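PDB 4LFU: regulatory protein SdiA from Escherichia coli, which binds acyl-homoserine lactone autoinducers of other bacteria and activates transcription, including that of the ftsQAZ cell-division genes and of ydiV. Local coordinates for residues Met13-Phe17 and Glu29-Gln33; Glu21-Tyr27 and Ala164-Asp170; Leu44-Val50 and Glu171-Pro176; Val82-Phe88 and Leu130-Ser134; Val119-Leu123 and Met154-Arg159. All coordinates share one frame. Residue numbers count along the deposited sequence, not the author numbering.

Interaction 1 (Met13-Phe17 and Glu29-Gln33)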
# COMPACT_ATOMS: atom_id res chain seq x y z
N MET A 13 -13.72 15.52 -10.48
CA MET A 13 -12.74 15.59 -9.39
C MET A 13 -11.35 15.11 -9.81
O MET A 13 -10.35 15.74 -9.47
CB MET A 13 -13.24 14.88 -8.12
CG MET A 13 -14.45 15.55 -7.48
SD MET A 13 -14.29 17.34 -7.19
CE MET A 13 -12.95 17.37 -5.99
N LEU A 14 -11.30 14.00 -10.55
CA LEU A 14 -10.04 13.49 -11.11
C LEU A 14 -9.38 14.56 -11.94
O LEU A 14 -8.17 14.80 -11.83
CB LEU A 14 -10.28 12.24 -11.96
CG LEU A 14 -10.76 11.04 -11.15
CD1 LEU A 14 -11.17 9.89 -12.04
CD2 LEU A 14 -9.68 10.61 -10.16
N LEU A 15 -10.16 15.23 -12.78
CA LEU A 15 -9.62 16.26 -13.64
C LEU A 15 -9.12 17.46 -12.83
O LEU A 15 -8.02 17.96 -13.08
CB LEU A 15 -10.62 16.67 -14.73
CG LEU A 15 -10.53 15.83 -16.02
CD1 LEU A 15 -11.83 15.88 -16.85
CD2 LEU A 15 -9.29 16.26 -16.87
N ARG A 16 -9.92 17.91 -11.86
CA ARG A 16 -9.51 19.01 -10.98
C ARG A 16 -8.21 18.75 -10.24
O ARG A 16 -7.37 19.61 -10.18
CB ARG A 16 -10.61 19.35 -9.97
CG ARG A 16 -11.40 20.58 -10.33
CD ARG A 16 -12.30 20.98 -9.19
NE ARG A 16 -13.65 21.22 -9.66
CZ ARG A 16 -14.74 21.20 -8.90
NH1 ARG A 16 -14.64 20.94 -7.59
NH2 ARG A 16 -15.93 21.44 -9.44
N PHE A 17 -8.03 17.55 -9.68
CA PHE A 17 -6.78 17.22 -8.98
C PHE A 17 -5.61 16.98 -9.92
O PHE A 17 -4.46 17.27 -9.56
CB PHE A 17 -6.96 16.04 -8.03
CG PHE A 17 -7.66 16.38 -6.75
CD1 PHE A 17 -6.98 17.06 -5.73
CD2 PHE A 17 -8.99 16.03 -6.55
CE1 PHE A 17 -7.61 17.38 -4.54
CE2 PHE A 17 -9.63 16.34 -5.36
CZ PHE A 17 -8.93 17.01 -4.35
N GLU A 29 -9.28 22.96 -2.33
CA GLU A 29 -10.29 22.05 -2.87
C GLU A 29 -10.83 21.08 -1.83
O GLU A 29 -12.03 20.79 -1.83
CB GLU A 29 -9.73 21.29 -4.09
CG GLU A 29 -10.76 20.44 -4.88
CD GLU A 29 -11.97 21.25 -5.37
OE1 GLU A 29 -11.77 22.39 -5.86
OE2 GLU A 29 -13.12 20.75 -5.27
N ILE A 30 -9.97 20.58 -0.94
CA ILE A 30 -10.41 19.71 0.16
C ILE A 30 -11.32 20.48 1.12
O ILE A 30 -12.36 19.96 1.52
CB ILE A 30 -9.26 19.09 0.96
CG1 ILE A 30 -8.54 18.02 0.12
CG2 ILE A 30 -9.77 18.51 2.30
CD1 ILE A 30 -7.13 17.71 0.62
N GLU A 31 -10.93 21.72 1.45
CA GLU A 31 -11.77 22.61 2.26
C GLU A 31 -13.16 22.84 1.65
O GLU A 31 -14.18 22.68 2.32
CB GLU A 31 -11.08 23.94 2.55
CG GLU A 31 -11.90 24.83 3.49
CD GLU A 31 -11.19 26.11 3.90
OE1 GLU A 31 -11.09 26.36 5.12
OE2 GLU A 31 -10.73 26.86 2.99
N LEU A 32 -13.19 23.19 0.36
CA LEU A 32 -14.45 23.34 -0.39
C LEU A 32 -15.32 22.08 -0.40
O LEU A 32 -16.54 22.17 -0.21
CB LEU A 32 -14.16 23.80 -1.82
CG LEU A 32 -15.22 24.60 -2.60
CD1 LEU A 32 -15.80 23.80 -3.78
CD2 LEU A 32 -16.34 25.21 -1.70
N GLN A 33 -14.70 20.92 -0.60
CA GLN A 33 -15.39 19.62 -0.60
C GLN A 33 -15.94 19.25 0.78
O GLN A 33 -17.04 18.73 0.89
CB GLN A 33 -14.45 18.49 -1.08
CG GLN A 33 -14.14 18.51 -2.56
CD GLN A 33 -15.38 18.45 -3.41
OE1 GLN A 33 -16.31 17.69 -3.12
NE2 GLN A 33 -15.43 19.28 -4.47
O HOH W 1 -17.44 19.79 -6.76
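Two helices consecutive in the chain, 6-19 and 23-36, run back antiparallel here: the axes of Met13-Phe17 and Glu29-Gln33 lie at 151° and come no closer than 12.7 Å, a wide separation, bridged here by long side chains. The ionic part is a salt bridge, Arg16 NH1 to Glu29 OE2 at 2.8 Å, for which the extended reach of arginine is well suited. Hydrogen bonds extend it: Gln33 NE2 donates to Glu29 OE2 at 2.9 Å, one helical turn along, and a water accepts from Arg16 NH1 and from Gln33 NE2, both at 3.1 Å, closing a small polar ring. Van der Waals contacts line the same place. Flexible Met13 brings its CE to 3.5 Å from both Glu29 OE2 and Gln33 NE2, and Phe17 CZ meets Glu29 CG at 3.9 Å, so the aliphatic part of the glutamate serves as apolar surface. Met13 and Phe17 also pack on helix 147-167, through Leu156 and Glu160. Glu29 is buried, yet its OE2 is shared by a guanidinium and an amide, so its charge is compensated and the helical hairpin is joined by polar as well as apolar chemistry.

Interaction 2 (Glu21-Tyr27 and Ala164-Asp170)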
# COMPACT_ATOMS: atom_id res chain seq x y z
N GLU A 21 -1.55 22.79 -9.59
CA GLU A 21 -0.15 23.16 -9.75
C GLU A 21 0.55 23.50 -8.44
O GLU A 21 1.78 23.60 -8.40
CB GLU A 21 -0.01 24.36 -10.70
CG GLU A 21 -0.15 24.04 -12.19
CD GLU A 21 0.07 25.28 -13.08
OE1 GLU A 21 1.08 26.01 -12.87
OE2 GLU A 21 -0.78 25.53 -13.99
N THR A 22 -0.23 23.69 -7.38
CA THR A 22 0.31 23.97 -6.04
C THR A 22 -0.38 23.18 -4.91
O THR A 22 -1.50 22.70 -5.07
CB THR A 22 0.27 25.50 -5.69
OG1 THR A 22 -1.07 25.99 -5.85
CG2 THR A 22 1.23 26.30 -6.58
N ALA A 23 0.32 23.04 -3.79
CA ALA A 23 -0.24 22.52 -2.55
C ALA A 23 -1.52 23.26 -2.09
O ALA A 23 -2.51 22.60 -1.77
CB ALA A 23 0.82 22.55 -1.46
N GLU A 24 -1.51 24.59 -2.08
CA GLU A 24 -2.68 25.39 -1.66
C GLU A 24 -3.95 25.11 -2.48
O GLU A 24 -5.05 25.15 -1.94
CB GLU A 24 -2.36 26.90 -1.58
CG GLU A 24 -3.57 27.90 -1.78
CD GLU A 24 -4.65 27.93 -0.65
OE1 GLU A 24 -4.52 27.20 0.38
OE2 GLU A 24 -5.63 28.69 -0.80
N GLU A 25 -3.79 24.81 -3.77
CA GLU A 25 -4.93 24.44 -4.63
C GLU A 25 -5.53 23.12 -4.19
O GLU A 25 -6.75 22.93 -4.30
CB GLU A 25 -4.50 24.30 -6.09
CG GLU A 25 -4.25 25.58 -6.88
CD GLU A 25 -3.76 25.25 -8.31
OE1 GLU A 25 -4.59 24.82 -9.15
OE2 GLU A 25 -2.56 25.39 -8.57
N VAL A 26 -4.67 22.20 -3.75
CA VAL A 26 -5.11 20.90 -3.22
C VAL A 26 -5.87 21.11 -1.90
O VAL A 26 -7.00 20.62 -1.74
CB VAL A 26 -3.89 19.92 -3.00
CG1 VAL A 26 -4.34 18.64 -2.40
CG2 VAL A 26 -3.15 19.65 -4.31
N TYR A 27 -5.26 21.86 -0.97
CA TYR A 27 -5.88 22.14 0.33
C TYR A 27 -7.18 22.92 0.22
O TYR A 27 -8.16 22.60 0.88
CB TYR A 27 -4.91 22.82 1.28
CG TYR A 27 -3.70 21.99 1.57
CD1 TYR A 27 -3.81 20.65 1.95
CD2 TYR A 27 -2.44 22.54 1.47
CE1 TYR A 27 -2.67 19.88 2.21
CE2 TYR A 27 -1.30 21.78 1.73
CZ TYR A 27 -1.43 20.46 2.10
OH TYR A 27 -0.29 19.71 2.36
N ALA A 164 -1.82 14.04 -5.95
CA ALA A 164 -1.42 15.38 -6.37
C ALA A 164 -0.23 15.88 -5.56
O ALA A 164 0.77 16.32 -6.12
CB ALA A 164 -2.58 16.36 -6.27
N LEU A 165 -0.32 15.81 -4.24
CA LEU A 165 0.79 16.28 -3.39
C LEU A 165 2.09 15.49 -3.57
O LEU A 165 3.17 16.02 -3.37
CB LEU A 165 0.38 16.33 -1.91
CG LEU A 165 -0.70 17.36 -1.53
CD1 LEU A 165 -1.44 16.94 -0.26
CD2 LEU A 165 -0.11 18.74 -1.37
N MET A 166 1.98 14.21 -3.92
CA MET A 166 3.15 13.39 -4.26
C MET A 166 3.77 13.86 -5.57
O MET A 166 4.99 14.02 -5.65
CB MET A 166 2.81 11.90 -4.33
CG MET A 166 2.98 11.18 -2.99
SD MET A 166 2.73 9.40 -3.10
CE MET A 166 4.40 8.83 -3.42
N ARG A 167 2.93 14.10 -6.58
CA ARG A 167 3.35 14.67 -7.87
C ARG A 167 4.04 16.02 -7.71
O ARG A 167 5.03 16.28 -8.38
CB ARG A 167 2.14 14.80 -8.82
CG ARG A 167 2.39 15.74 -10.00
CD ARG A 167 1.28 15.63 -11.06
NE ARG A 167 -0.02 16.10 -10.58
CZ ARG A 167 -0.34 17.39 -10.40
NH1 ARG A 167 0.56 18.33 -10.65
NH2 ARG A 167 -1.54 17.72 -9.97
N LEU A 168 3.54 16.85 -6.80
CA LEU A 168 4.08 18.18 -6.50
C LEU A 168 5.23 18.12 -5.51
O LEU A 168 5.63 19.14 -4.95
CB LEU A 168 2.97 19.10 -5.96
CG LEU A 168 1.76 19.34 -6.88
CD1 LEU A 168 0.63 20.10 -6.19
CD2 LEU A 168 2.18 20.10 -8.12
N ASN A 169 5.76 16.91 -5.28
CA ASN A 169 6.91 16.70 -4.39
C ASN A 169 6.79 17.34 -2.99
O ASN A 169 7.80 17.75 -2.39
CB ASN A 169 8.22 17.10 -5.08
CG ASN A 169 9.43 16.37 -4.51
OD1 ASN A 169 9.47 15.13 -4.49
ND2 ASN A 169 10.42 17.13 -4.04
N ASP A 170 5.56 17.40 -2.46
CA ASP A 170 5.28 18.01 -1.16
C ASP A 170 5.82 17.26 0.07
O ASP A 170 5.81 16.03 0.12
CB ASP A 170 3.79 18.29 -1.00
CG ASP A 170 3.53 19.44 -0.04
OD1 ASP A 170 3.49 19.21 1.18
OD2 ASP A 170 3.40 20.58 -0.52
O HOH W 2 1.81 20.80 2.98
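Leu168 lays its isobutyl group over the start of helix 23-36, with CD2 3.5 Å from Glu21 O and CD1 3.5 Å from Thr22 C. It stands where helix 147-167 ends in a Schellman motif: Asp170 N bonds to Leu165 O at 2.9 Å and Asn169 N to Met166 O at 3.0 Å, with Asn169 at positive phi, a conformation asparagine tolerates readily. The contact thus sets the end of one helix against the beginning of another, on the helical side of the autoinducer-binding domain. Thr22 occupies the N-cap position, and the carboxylate of Glu25 turns back toward the chain before the helix, where its OE2 accepts from Glu21 N at 3.0 Å. Between the helices the packing is apolar. Small Ala23 lets Leu165 in close, CB to CD2 at 3.9 Å; beta-branched Val26 touches Ala164 CB through CG2 at 3.9 Å and Leu165 CG through CG1 at 4.0 Å. Tyr27 adds its ring, CE1 lying 4.0 Å from Leu165 CD1, and stacks on Tyr60 from strand 57-61. Beside this apolar patch, Asp170 brings OD2 to 3.4 Å from Ala23 CB. Asp170 OD1 accepts from the backbone of Ile172, and it also receives a hydrogen bond of 2.9 Å from a water that lies just 2.4 Å from Tyr27 OH.

Interaction 3 (Leu44-Val50 and Glu171-Pro176)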
# COMPACT_ATOMS: atom_id res chain seq x y z
N LEU A 44 -5.52 16.77 7.05
CA LEU A 44 -4.86 15.77 6.24
C LEU A 44 -3.56 15.45 6.98
O LEU A 44 -2.71 16.33 7.12
CB LEU A 44 -4.60 16.34 4.84
CG LEU A 44 -4.81 15.51 3.56
CD1 LEU A 44 -3.67 15.82 2.51
CD2 LEU A 44 -4.94 13.98 3.77
N CYS A 45 -3.46 14.21 7.50
CA CYS A 45 -2.30 13.71 8.28
C CYS A 45 -1.66 12.51 7.60
O CYS A 45 -2.35 11.61 7.14
CB CYS A 45 -2.69 13.23 9.68
SG CYS A 45 -3.50 14.46 10.69
N VAL A 46 -0.33 12.49 7.60
CA VAL A 46 0.44 11.46 6.92
C VAL A 46 1.44 10.90 7.91
O VAL A 46 2.32 11.64 8.35
CB VAL A 46 1.14 12.05 5.63
CG1 VAL A 46 1.95 10.99 4.91
CG2 VAL A 46 0.10 12.66 4.67
N ARG A 47 1.26 9.63 8.27
CA ARG A 47 2.24 8.88 9.06
C ARG A 47 3.25 8.25 8.10
O ARG A 47 2.93 7.33 7.35
CB ARG A 47 1.59 7.75 9.96
CG ARG A 47 0.16 8.02 10.52
CD ARG A 47 -0.31 7.04 11.68
NE ARG A 47 0.48 7.32 12.89
CZ ARG A 47 0.03 7.36 14.14
NH1 ARG A 47 -1.24 7.11 14.43
NH2 ARG A 47 0.88 7.65 15.12
N HIS A 48 4.46 8.79 8.11
CA HIS A 48 5.55 8.30 7.27
C HIS A 48 6.07 6.94 7.76
O HIS A 48 6.03 6.65 8.95
CB HIS A 48 6.67 9.33 7.22
CG HIS A 48 6.32 10.54 6.42
ND1 HIS A 48 5.27 11.38 6.74
CD2 HIS A 48 6.89 11.07 5.30
CE1 HIS A 48 5.20 12.36 5.86
NE2 HIS A 48 6.17 12.20 4.98
N PRO A 49 6.55 6.10 6.82
CA PRO A 49 7.07 4.79 7.20
C PRO A 49 8.37 4.89 8.01
O PRO A 49 8.71 3.96 8.73
CB PRO A 49 7.32 4.12 5.86
CG PRO A 49 7.67 5.24 4.97
CD PRO A 49 6.68 6.32 5.37
N VAL A 50 9.10 6.00 7.88
CA VAL A 50 10.42 6.19 8.50
C VAL A 50 10.49 7.60 9.08
O VAL A 50 9.81 8.50 8.57
CB VAL A 50 11.60 6.01 7.48
CG1 VAL A 50 11.70 4.57 7.01
CG2 VAL A 50 11.44 6.92 6.30
N GLU A 171 6.29 18.05 1.04
CA GLU A 171 6.95 17.60 2.27
C GLU A 171 6.02 16.75 3.15
O GLU A 171 6.47 15.91 3.93
CB GLU A 171 7.44 18.82 3.06
CG GLU A 171 6.29 19.84 3.27
CD GLU A 171 6.63 21.05 4.14
OE1 GLU A 171 5.76 21.95 4.21
OE2 GLU A 171 7.72 21.11 4.75
N ILE A 172 4.72 17.00 3.01
CA ILE A 172 3.70 16.31 3.78
C ILE A 172 3.72 14.80 3.47
O ILE A 172 3.54 13.99 4.38
CB ILE A 172 2.28 16.94 3.61
CG1 ILE A 172 1.40 16.58 4.82
CG2 ILE A 172 1.65 16.59 2.24
CD1 ILE A 172 -0.09 16.90 4.68
N VAL A 173 3.99 14.45 2.21
CA VAL A 173 3.92 13.06 1.75
C VAL A 173 5.25 12.39 1.35
O VAL A 173 5.29 11.17 1.24
CB VAL A 173 2.93 12.89 0.57
CG1 VAL A 173 1.54 12.78 1.05
CG2 VAL A 173 3.07 14.02 -0.45
N MET A 174 6.30 13.17 1.11
CA MET A 174 7.57 12.60 0.60
C MET A 174 8.48 11.98 1.67
O MET A 174 8.72 12.57 2.73
CB MET A 174 8.38 13.60 -0.24
CG MET A 174 7.71 14.15 -1.50
SD MET A 174 6.77 13.04 -2.58
CE MET A 174 8.07 12.06 -3.35
N THR A 175 9.00 10.79 1.35
CA THR A 175 9.94 10.05 2.20
C THR A 175 11.37 10.43 1.76
O THR A 175 11.52 11.05 0.72
CB THR A 175 9.67 8.52 2.13
OG1 THR A 175 9.49 8.10 0.76
CG2 THR A 175 8.42 8.18 2.91
N PRO A 176 12.41 10.12 2.58
CA PRO A 176 13.79 10.47 2.20
C PRO A 176 14.14 9.98 0.79
O PRO A 176 13.78 8.86 0.41
CB PRO A 176 14.64 9.73 3.24
CG PRO A 176 13.77 9.66 4.42
CD PRO A 176 12.39 9.42 3.88
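This is a contact, made in large part by apolar side chains, between an irregular segment and the end of a sheet strand: Glu171-Pro176, in the connection after helix 147-167, runs beside strand 41-47 and the turn beyond it. Ile172, whose side chain is well covered, reaches CD1 to 4.3 Å from Leu44 CD1 and CG1 to 4.1 Å from Val46 CG2. Val46 CG2 also meets Val173 CG1 at 3.9 Å; compact beta-branched residues suit this close approach of strand and loop. His48, whose ND1 makes a weak hydrogen bond to Val46 O at 3.4 Å, turns its ring edge to Met174 O, NE2 at 3.4 Å, and sets CD2 4.1 Å from Thr175 CG2. Farther on, Pro49 CD lies 3.5 Å from Thr175 CG2, and Val50 CG2 lies 3.6 Å from Pro176 CD, two rigid rings in conformationally restricted chain. Thr175 and Val50 also touch helix 227-237, on Thr237 and Tyr233. Such a linker, passing from the ligand-binding domain to a C-terminal helix-turn-helix domain, is characteristic of LuxR-type regulators.

Interaction 4 (Val82-Phe88 and Leu130-Ser134)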
# COMPACT_ATOMS: atom_id res chain seq x y z
N VAL A 82 -8.34 7.89 15.65
CA VAL A 82 -8.73 8.25 14.29
C VAL A 82 -7.55 8.03 13.31
O VAL A 82 -7.73 8.03 12.09
CB VAL A 82 -9.31 9.70 14.34
CG1 VAL A 82 -9.06 10.50 13.10
CG2 VAL A 82 -10.79 9.67 14.76
N LEU A 83 -6.36 7.81 13.87
CA LEU A 83 -5.10 7.65 13.12
C LEU A 83 -4.54 6.23 13.25
O LEU A 83 -3.35 5.98 13.04
CB LEU A 83 -4.08 8.68 13.62
CG LEU A 83 -3.92 10.06 12.97
CD1 LEU A 83 -5.06 10.53 12.04
CD2 LEU A 83 -3.59 11.12 14.00
N ASN A 84 -5.42 5.31 13.63
CA ASN A 84 -5.09 3.94 13.80
C ASN A 84 -5.88 3.15 12.76
O ASN A 84 -7.10 3.01 12.88
CB ASN A 84 -5.41 3.49 15.24
CG ASN A 84 -5.13 2.01 15.48
OD1 ASN A 84 -4.55 1.31 14.63
ND2 ASN A 84 -5.56 1.52 16.63
N PRO A 85 -5.19 2.63 11.73
CA PRO A 85 -5.79 1.85 10.64
C PRO A 85 -6.56 0.57 11.08
O PRO A 85 -7.49 0.17 10.40
CB PRO A 85 -4.58 1.51 9.76
CG PRO A 85 -3.41 1.65 10.62
CD PRO A 85 -3.73 2.77 11.55
N GLU A 86 -6.17 -0.03 12.21
CA GLU A 86 -6.88 -1.18 12.78
C GLU A 86 -8.35 -0.90 13.11
O GLU A 86 -9.14 -1.83 13.22
CB GLU A 86 -6.15 -1.71 14.02
CG GLU A 86 -4.87 -2.54 13.71
CD GLU A 86 -3.64 -2.04 14.47
OE1 GLU A 86 -3.29 -2.64 15.52
OE2 GLU A 86 -3.02 -1.02 14.02
N ASN A 87 -8.75 0.35 13.24
CA ASN A 87 -10.17 0.53 13.53
C ASN A 87 -11.03 1.09 12.37
O ASN A 87 -12.19 1.47 12.54
CB ASN A 87 -10.42 1.11 14.95
CG ASN A 87 -9.84 2.46 15.13
OD1 ASN A 87 -10.05 3.31 14.28
ND2 ASN A 87 -9.12 2.68 16.24
N PHE A 88 -10.46 1.05 11.17
CA PHE A 88 -11.15 1.42 9.94
C PHE A 88 -11.79 0.18 9.29
O PHE A 88 -11.30 -0.93 9.42
CB PHE A 88 -10.15 2.04 8.96
CG PHE A 88 -9.80 3.47 9.27
CD1 PHE A 88 -8.93 3.78 10.32
CD2 PHE A 88 -10.33 4.49 8.53
CE1 PHE A 88 -8.61 5.10 10.60
CE2 PHE A 88 -9.99 5.80 8.81
CZ PHE A 88 -9.14 6.09 9.85
N LEU A 130 1.07 6.52 5.41
CA LEU A 130 -0.36 6.34 5.62
C LEU A 130 -1.00 7.71 5.68
O LEU A 130 -0.64 8.53 6.53
CB LEU A 130 -0.64 5.55 6.91
CG LEU A 130 -0.19 4.08 7.05
CD1 LEU A 130 -0.57 3.61 8.43
CD2 LEU A 130 -0.88 3.19 6.01
N GLY A 131 -1.93 7.95 4.76
CA GLY A 131 -2.62 9.21 4.70
C GLY A 131 -4.00 9.07 5.28
O GLY A 131 -4.71 8.08 5.04
N PHE A 132 -4.38 10.06 6.09
CA PHE A 132 -5.69 10.11 6.75
C PHE A 132 -6.38 11.44 6.42
O PHE A 132 -5.84 12.51 6.67
CB PHE A 132 -5.52 10.00 8.26
CG PHE A 132 -4.91 8.70 8.73
CD1 PHE A 132 -5.72 7.65 9.14
CD2 PHE A 132 -3.52 8.53 8.76
CE1 PHE A 132 -5.16 6.45 9.53
CE2 PHE A 132 -2.94 7.33 9.21
CZ PHE A 132 -3.76 6.30 9.58
N LEU A 133 -7.58 11.37 5.87
CA LEU A 133 -8.38 12.57 5.65
C LEU A 133 -9.59 12.57 6.59
O LEU A 133 -10.43 11.69 6.51
CB LEU A 133 -8.83 12.67 4.19
CG LEU A 133 -9.75 13.85 3.84
CD1 LEU A 133 -9.05 15.19 3.99
CD2 LEU A 133 -10.29 13.66 2.44
N SER A 134 -9.66 13.56 7.47
CA SER A 134 -10.76 13.69 8.43
C SER A 134 -11.60 14.89 8.10
O SER A 134 -11.06 15.92 7.74
CB SER A 134 -10.21 13.90 9.82
OG SER A 134 -9.75 12.68 10.35
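The wall of the probable ligand pocket of the autoinducer-binding domain is built partly here, where loop Val82-Phe88 folds over strand 130-137; the side chain of Leu83 lies about 4 Å from a bound tetraethylene glycol, which probably came from the crystallisation liquor but may mark a pocket. Phe132 is the centre of the contact, a flat, broad side chain that can serve several neighbours at once. Leu83 CA sits over one face of its ring in a CH-pi contact, 4.0 Å from the centroid, and Leu83 CD1 is 3.8 Å from Phe132 CG. Toward the ring edge come Pro85 CD, 4.0 Å from Phe132 CZ, and Phe88 CZ, 3.8 Å from Phe132 CD1; the two aromatic planes are oblique, at 53°. Pro85 CG also touches Leu130 CD1 at 4.1 Å, and Val82 CG1 packs on Ser134 OG at 3.6 Å, while that hydroxyl is hydrogen-bonded to Thr120. The loop shapes itself with an Asx turn, Asn84 OD1 accepting from Glu86 N at 3.2 Å, a role for which the short amide is well suited. Leu83 O takes a hydrogen bond from Arg47 of strand 41-47, and Phe88 meets Tyr122 of strand 117-124 edge-to-face, so the loop rests across three adjacent strands of the sheet, ahead of strand 92-94.

Interaction 5 (Val119-Leu123 and Met154-Arg159)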
# COMPACT_ATOMS: atom_id res chain seq x y z
N VAL A 119 -15.69 12.18 10.48
CA VAL A 119 -15.49 10.98 9.71
C VAL A 119 -14.02 10.95 9.23
O VAL A 119 -13.43 11.99 8.98
CB VAL A 119 -16.49 10.96 8.53
CG1 VAL A 119 -16.29 12.16 7.61
CG2 VAL A 119 -16.43 9.64 7.76
N THR A 120 -13.42 9.77 9.14
CA THR A 120 -12.06 9.70 8.58
C THR A 120 -11.98 8.67 7.44
O THR A 120 -12.59 7.60 7.50
CB THR A 120 -11.01 9.41 9.69
OG1 THR A 120 -11.22 10.33 10.75
CG2 THR A 120 -9.57 9.57 9.17
N GLN A 121 -11.26 9.03 6.39
CA GLN A 121 -10.93 8.08 5.34
C GLN A 121 -9.42 7.92 5.29
O GLN A 121 -8.70 8.88 5.41
CB GLN A 121 -11.45 8.55 3.99
CG GLN A 121 -11.26 7.52 2.89
CD GLN A 121 -12.39 6.51 2.82
OE1 GLN A 121 -13.50 6.76 3.30
NE2 GLN A 121 -12.11 5.37 2.21
N TYR A 122 -8.93 6.69 5.09
CA TYR A 122 -7.49 6.50 4.94
C TYR A 122 -7.03 5.66 3.74
O TYR A 122 -7.81 4.86 3.17
CB TYR A 122 -6.85 6.02 6.25
CG TYR A 122 -6.53 4.55 6.30
CD1 TYR A 122 -5.22 4.09 6.14
CD2 TYR A 122 -7.53 3.64 6.56
CE1 TYR A 122 -4.94 2.71 6.18
CE2 TYR A 122 -7.27 2.30 6.61
CZ TYR A 122 -5.99 1.83 6.43
OH TYR A 122 -5.80 0.47 6.52
N LEU A 123 -5.77 5.89 3.36
CA LEU A 123 -5.10 5.19 2.28
C LEU A 123 -3.61 5.02 2.56
O LEU A 123 -2.92 5.97 3.00
CB LEU A 123 -5.24 5.96 0.96
CG LEU A 123 -4.70 5.21 -0.26
CD1 LEU A 123 -5.53 3.97 -0.52
CD2 LEU A 123 -4.64 6.09 -1.51
N MET A 154 -15.09 10.24 -0.29
CA MET A 154 -13.89 10.43 0.50
C MET A 154 -12.78 9.48 0.06
O MET A 154 -11.60 9.75 0.27
CB MET A 154 -14.19 10.28 1.98
CG MET A 154 -15.00 11.45 2.61
SD MET A 154 -15.10 11.10 4.38
CE MET A 154 -13.46 11.71 4.85
N GLN A 155 -13.16 8.36 -0.55
CA GLN A 155 -12.19 7.44 -1.12
C GLN A 155 -11.36 8.14 -2.16
O GLN A 155 -10.15 8.04 -2.12
CB GLN A 155 -12.84 6.21 -1.75
CG GLN A 155 -12.85 5.00 -0.89
CD GLN A 155 -13.51 3.84 -1.59
OE1 GLN A 155 -13.08 3.44 -2.68
NE2 GLN A 155 -14.57 3.29 -0.99
N LEU A 156 -12.04 8.85 -3.06
CA LEU A 156 -11.38 9.63 -4.13
C LEU A 156 -10.60 10.83 -3.61
O LEU A 156 -9.46 11.06 -4.04
CB LEU A 156 -12.41 10.07 -5.21
CG LEU A 156 -12.01 10.82 -6.49
CD1 LEU A 156 -13.15 10.77 -7.51
CD2 LEU A 156 -11.59 12.31 -6.23
N LEU A 157 -11.20 11.59 -2.68
CA LEU A 157 -10.58 12.81 -2.11
C LEU A 157 -9.28 12.56 -1.40
O LEU A 157 -8.35 13.32 -1.57
CB LEU A 157 -11.53 13.51 -1.13
CG LEU A 157 -12.76 14.15 -1.79
CD1 LEU A 157 -13.76 14.62 -0.73
CD2 LEU A 157 -12.34 15.30 -2.67
N VAL A 158 -9.22 11.49 -0.61
CA VAL A 158 -7.97 11.17 0.09
C VAL A 158 -6.90 10.71 -0.90
O VAL A 158 -5.73 11.07 -0.74
CB VAL A 158 -8.16 10.17 1.30
CG1 VAL A 158 -8.59 8.80 0.86
CG2 VAL A 158 -6.89 10.09 2.16
N ARG A 159 -7.29 9.93 -1.92
CA ARG A 159 -6.33 9.41 -2.88
C ARG A 159 -5.77 10.51 -3.75
O ARG A 159 -4.56 10.69 -3.83
CB ARG A 159 -6.97 8.34 -3.78
CG ARG A 159 -5.95 7.57 -4.61
CD ARG A 159 -6.61 6.93 -5.81
NE ARG A 159 -5.70 6.02 -6.51
CZ ARG A 159 -4.82 6.39 -7.45
NH1 ARG A 159 -4.72 7.66 -7.82
NH2 ARG A 159 -4.04 5.48 -8.01
O HOH W 3 -14.63 3.16 2.10
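Strand 119-123 and helix 154-159 cross at -56°, their axes 7.9 Å apart at closest approach; the middle of the strand, Gln121, lies nearest the start of the helix segment, Met154 (CA atoms 6.1 Å apart), and its end, Leu123, nearest Arg159 (6.8 Å). As befits a strand, Val119, Gln121 and Leu123 point their CA-to-CB bonds toward the helix, whereas Thr120 and Tyr122 point away from it. Val119 CG1 touches Met154 SD at 3.6 Å, the long unbranched thioether filling the space beside a compact valine. Gln121 is the most covered residue: its CB is 3.8 Å from Met154 CB, its CG lies 3.5 Å from Met154 O and 3.6 Å from Val158 CG1, and its NE2 comes to 3.2 Å from Gln155 CG. The methylenes pack against Met154 CB and Val158 CG1 as a hydrocarbon would, while the amide needs polar company: OE1 is hydrogen-bonded to His92, and NE2 donates weakly, at 3.4 Å, to a water that Gln155 NE2 also bonds at 3.1 Å. Toward the end, Leu123 CD2 meets the aliphatic Arg159 CG at 3.7 Å, leaving the guanidinium farther out; Arg159 also packs on Gln90 of the second subunit. With no direct hydrogen bond between them, helix and sheet are held by close apolar packing, and the buried amide finds His92 for its oxygen and a weak bond to water for its nitrogen.

How the interactions relate
Interactions 3, 4 and 5 meet on one antiparallel sheet: Cys45 O and Phe132 N lie 2.8 Å apart where interactions 3 and 4 adjoin, and Gln121 O and Leu133 N likewise between 4 and 5. Interaction 4 stands on the pocket side, near the tetraethylene glycol; interaction 5 lies on the opposite face, its centre 9 Å away. There helix 147-167 continues into interaction 2 and touches interaction 1, with Met13 CB 3.6 Å from Leu156 CD2. Interactions 1 and 2 share helix 23-36, their centres 11 Å apart. Through Leu165 O, 3.5 Å from Val173 CG2, interaction 2 passes into interaction 3, toward the DNA-binding part.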